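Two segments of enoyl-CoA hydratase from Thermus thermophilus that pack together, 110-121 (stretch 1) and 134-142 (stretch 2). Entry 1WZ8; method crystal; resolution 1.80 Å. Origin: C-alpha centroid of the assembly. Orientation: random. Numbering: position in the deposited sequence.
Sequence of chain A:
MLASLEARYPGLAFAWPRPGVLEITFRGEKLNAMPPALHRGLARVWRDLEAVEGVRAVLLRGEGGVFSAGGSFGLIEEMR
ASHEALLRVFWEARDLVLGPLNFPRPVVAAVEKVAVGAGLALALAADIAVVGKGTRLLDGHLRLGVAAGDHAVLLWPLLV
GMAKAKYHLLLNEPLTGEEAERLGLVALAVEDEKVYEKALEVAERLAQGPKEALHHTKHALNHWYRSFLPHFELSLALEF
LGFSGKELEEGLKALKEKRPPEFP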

# COMPACT_ATOMS: atom_id res chain seq x y z
N ALA A 110 5.99 2.03 31.52
CA ALA A 110 6.37 1.15 32.63
C ALA A 110 5.09 0.38 32.91
O ALA A 110 4.26 0.80 33.72
CB ALA A 110 6.79 1.97 33.85
N VAL A 111 4.93 -0.75 32.24
CA VAL A 111 3.73 -1.56 32.36
C VAL A 111 3.76 -2.50 33.57
O VAL A 111 4.27 -3.61 33.50
CB VAL A 111 3.51 -2.37 31.08
CG1 VAL A 111 2.08 -2.90 31.03
CG2 VAL A 111 3.80 -1.49 29.86
N GLU A 112 3.18 -2.03 34.67
CA GLU A 112 3.14 -2.78 35.91
C GLU A 112 1.85 -3.56 36.13
O GLU A 112 0.75 -3.02 35.98
CB GLU A 112 3.33 -1.82 37.10
CG GLU A 112 4.64 -1.06 37.10
CD GLU A 112 4.68 0.01 38.17
OE1 GLU A 112 3.91 1.00 38.06
OE2 GLU A 112 5.47 -0.12 39.13
N LYS A 113 2.00 -4.83 36.47
CA LYS A 113 0.89 -5.73 36.79
C LYS A 113 -0.20 -6.02 35.77
O LYS A 113 -0.49 -7.18 35.49
CB LYS A 113 0.21 -5.27 38.08
CG LYS A 113 1.13 -5.23 39.29
CD LYS A 113 0.35 -4.92 40.55
CE LYS A 113 1.28 -4.79 41.74
NZ LYS A 113 2.28 -3.72 41.52
N VAL A 114 -0.83 -4.97 35.23
CA VAL A 114 -1.92 -5.18 34.29
C VAL A 114 -2.00 -4.15 33.16
O VAL A 114 -1.78 -2.96 33.37
CB VAL A 114 -3.29 -5.18 35.01
CG1 VAL A 114 -4.39 -5.55 34.03
CG2 VAL A 114 -3.27 -6.14 36.19
N ALA A 115 -2.33 -4.63 31.97
CA ALA A 115 -2.51 -3.80 30.78
C ALA A 115 -3.56 -4.53 29.96
O ALA A 115 -3.26 -5.53 29.31
CB ALA A 115 -1.20 -3.68 30.00
N VAL A 116 -4.79 -4.02 29.99
CA VAL A 116 -5.90 -4.62 29.27
C VAL A 116 -6.67 -3.55 28.49
O VAL A 116 -6.73 -2.40 28.91
CB VAL A 116 -6.88 -5.32 30.25
CG1 VAL A 116 -8.06 -5.92 29.49
CG2 VAL A 116 -6.16 -6.40 31.06
N GLY A 117 -7.24 -3.95 27.36
CA GLY A 117 -8.01 -3.01 26.54
C GLY A 117 -7.26 -1.73 26.22
O GLY A 117 -6.15 -1.77 25.69
N ALA A 118 -7.87 -0.59 26.55
CA ALA A 118 -7.25 0.70 26.29
C ALA A 118 -5.90 0.78 27.00
O ALA A 118 -5.00 1.48 26.56
CB ALA A 118 -8.16 1.83 26.78
N GLY A 119 -5.77 0.05 28.11
CA GLY A 119 -4.51 0.04 28.84
C GLY A 119 -3.41 -0.57 28.00
O GLY A 119 -2.29 -0.05 27.94
N LEU A 120 -3.72 -1.68 27.34
CA LEU A 120 -2.74 -2.34 26.49
C LEU A 120 -2.50 -1.48 25.25
O LEU A 120 -1.38 -1.44 24.73
CB LEU A 120 -3.23 -3.73 26.09
CG LEU A 120 -2.25 -4.61 25.29
CD1 LEU A 120 -0.97 -4.85 26.09
CD2 LEU A 120 -2.93 -5.94 24.97
N ALA A 121 -3.54 -0.80 24.78
CA ALA A 121 -3.41 0.05 23.60
C ALA A 121 -2.35 1.13 23.84
O ALA A 121 -1.49 1.37 22.98
CB ALA A 121 -4.76 0.70 23.27
N GLY A 134 5.66 -11.23 35.32
CA GLY A 134 4.33 -11.66 35.70
C GLY A 134 3.19 -10.73 35.32
O GLY A 134 2.04 -10.97 35.68
N THR A 135 3.49 -9.66 34.58
CA THR A 135 2.46 -8.72 34.16
C THR A 135 1.43 -9.46 33.30
O THR A 135 1.79 -10.37 32.56
CB THR A 135 3.06 -7.56 33.34
OG1 THR A 135 4.02 -6.86 34.14
CG2 THR A 135 1.98 -6.58 32.89
N ARG A 136 0.17 -9.06 33.41
CA ARG A 136 -0.90 -9.68 32.62
C ARG A 136 -1.26 -8.75 31.47
O ARG A 136 -1.68 -7.61 31.70
CB ARG A 136 -2.13 -9.93 33.50
CG ARG A 136 -3.28 -10.63 32.77
CD ARG A 136 -4.34 -11.12 33.75
NE ARG A 136 -5.24 -10.06 34.21
CZ ARG A 136 -6.40 -9.77 33.64
NH1 ARG A 136 -6.82 -10.48 32.59
NH2 ARG A 136 -7.16 -8.79 34.11
N LEU A 137 -1.10 -9.22 30.23
CA LEU A 137 -1.42 -8.42 29.05
C LEU A 137 -2.56 -9.10 28.31
O LEU A 137 -2.45 -10.26 27.90
CB LEU A 137 -0.19 -8.28 28.15
CG LEU A 137 1.07 -7.76 28.84
CD1 LEU A 137 2.22 -7.72 27.84
CD2 LEU A 137 0.82 -6.37 29.41
N LEU A 138 -3.65 -8.37 28.11
CA LEU A 138 -4.82 -8.94 27.44
C LEU A 138 -5.63 -7.90 26.68
O LEU A 138 -5.93 -6.83 27.19
CB LEU A 138 -5.71 -9.61 28.49
CG LEU A 138 -7.03 -10.29 28.10
CD1 LEU A 138 -6.79 -11.45 27.15
CD2 LEU A 138 -7.70 -10.77 29.36
N ASP A 139 -5.96 -8.22 25.43
CA ASP A 139 -6.76 -7.31 24.63
C ASP A 139 -8.11 -7.25 25.35
O ASP A 139 -8.59 -6.17 25.69
CB ASP A 139 -6.93 -7.87 23.23
CG ASP A 139 -7.87 -7.02 22.40
OD1 ASP A 139 -7.43 -5.96 21.89
OD2 ASP A 139 -9.04 -7.41 22.27
N GLY A 140 -8.71 -8.42 25.56
CA GLY A 140 -9.97 -8.53 26.28
C GLY A 140 -11.29 -8.14 25.64
O GLY A 140 -12.34 -8.34 26.26
N HIS A 141 -11.27 -7.63 24.42
CA HIS A 141 -12.52 -7.18 23.77
C HIS A 141 -13.50 -8.33 23.46
O HIS A 141 -14.71 -8.22 23.65
CB HIS A 141 -12.14 -6.45 22.48
CG HIS A 141 -11.53 -5.12 22.82
ND1 HIS A 141 -10.19 -4.89 22.81
CD2 HIS A 141 -12.17 -3.93 23.19
CE1 HIS A 141 -10.04 -3.59 23.16
NE2 HIS A 141 -11.21 -3.00 23.40
N LEU A 142 -13.01 -9.46 22.96
CA LEU A 142 -13.88 -10.58 22.63
C LEU A 142 -14.64 -11.07 23.86
O LEU A 142 -15.77 -11.57 23.75
CB LEU A 142 -13.06 -11.72 22.02
CG LEU A 142 -12.75 -11.58 20.52
CD1 LEU A 142 -14.04 -11.60 19.72
CD2 LEU A 142 -11.99 -10.28 20.26
O HOH W 1 4.31 -6.42 36.88

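Two short strands, 114-116 and 136-138, run parallel, their axes 4.9 Å apart at closest approach. The backbone ladder starts with Arg136 N to Lys113 O at 2.9 Å. It continues with Ala115 N to Arg136 O and Leu138 N to Ala115 O, both 3.1 Å. Gly117 N closes it, bonding Leu138 O at 3.2 Å and, weakly, Asp139 O at 3.1 Å.

Side chains alternate between the two faces of the sheet. Val114, Val116, Arg136 and Leu138 share one face. Arg136 has chi1 and chi2 both t, then turns at chi3, which is p. This brings its guanidinium beside the valines: Val116 CG2 lies over one face of the group, 4.0 Å from Arg136 NH2. Val116, with chi1 t, also places CG2 4.1 Å from Leu138 CB.

Ala115 and Leu137 point to the other face. Leu137 is in the mt rotamer, and its end comes nearer to the first stretch than its CA-to-CB direction suggests. Its CD2 lies 3.4 Å from Ala115 CB, 4.0 Å from Val111 CG1 and 4.1 Å from Leu120 CD1. The small Ala115 side chain thus packs closely against the leucine. Leu120, in the tp rotamer, also places CD2 3.7 Å from Leu138 C.

Thr135 has chi1 m. A water joins the stretches here, accepting from Lys113 N at 2.8 Å and hydrogen-bonding Thr135 OG1 at 2.8 Å. Lys113 CB points away from the second stretch, so its contact here is through the backbone.

Beyond the strands, Asp139 has chi1 t and its carboxylate turns to His141. His141 N donates to Asp139 OD2 at 3.1 Å, and His141 ND1 donates to Asp139 OD1 at 3.1 Å. The imidazole is thereby held near Gly117, with His141 CE1 4.0 Å from Gly117 CA. Gly117 has positive phi, which favours glycine.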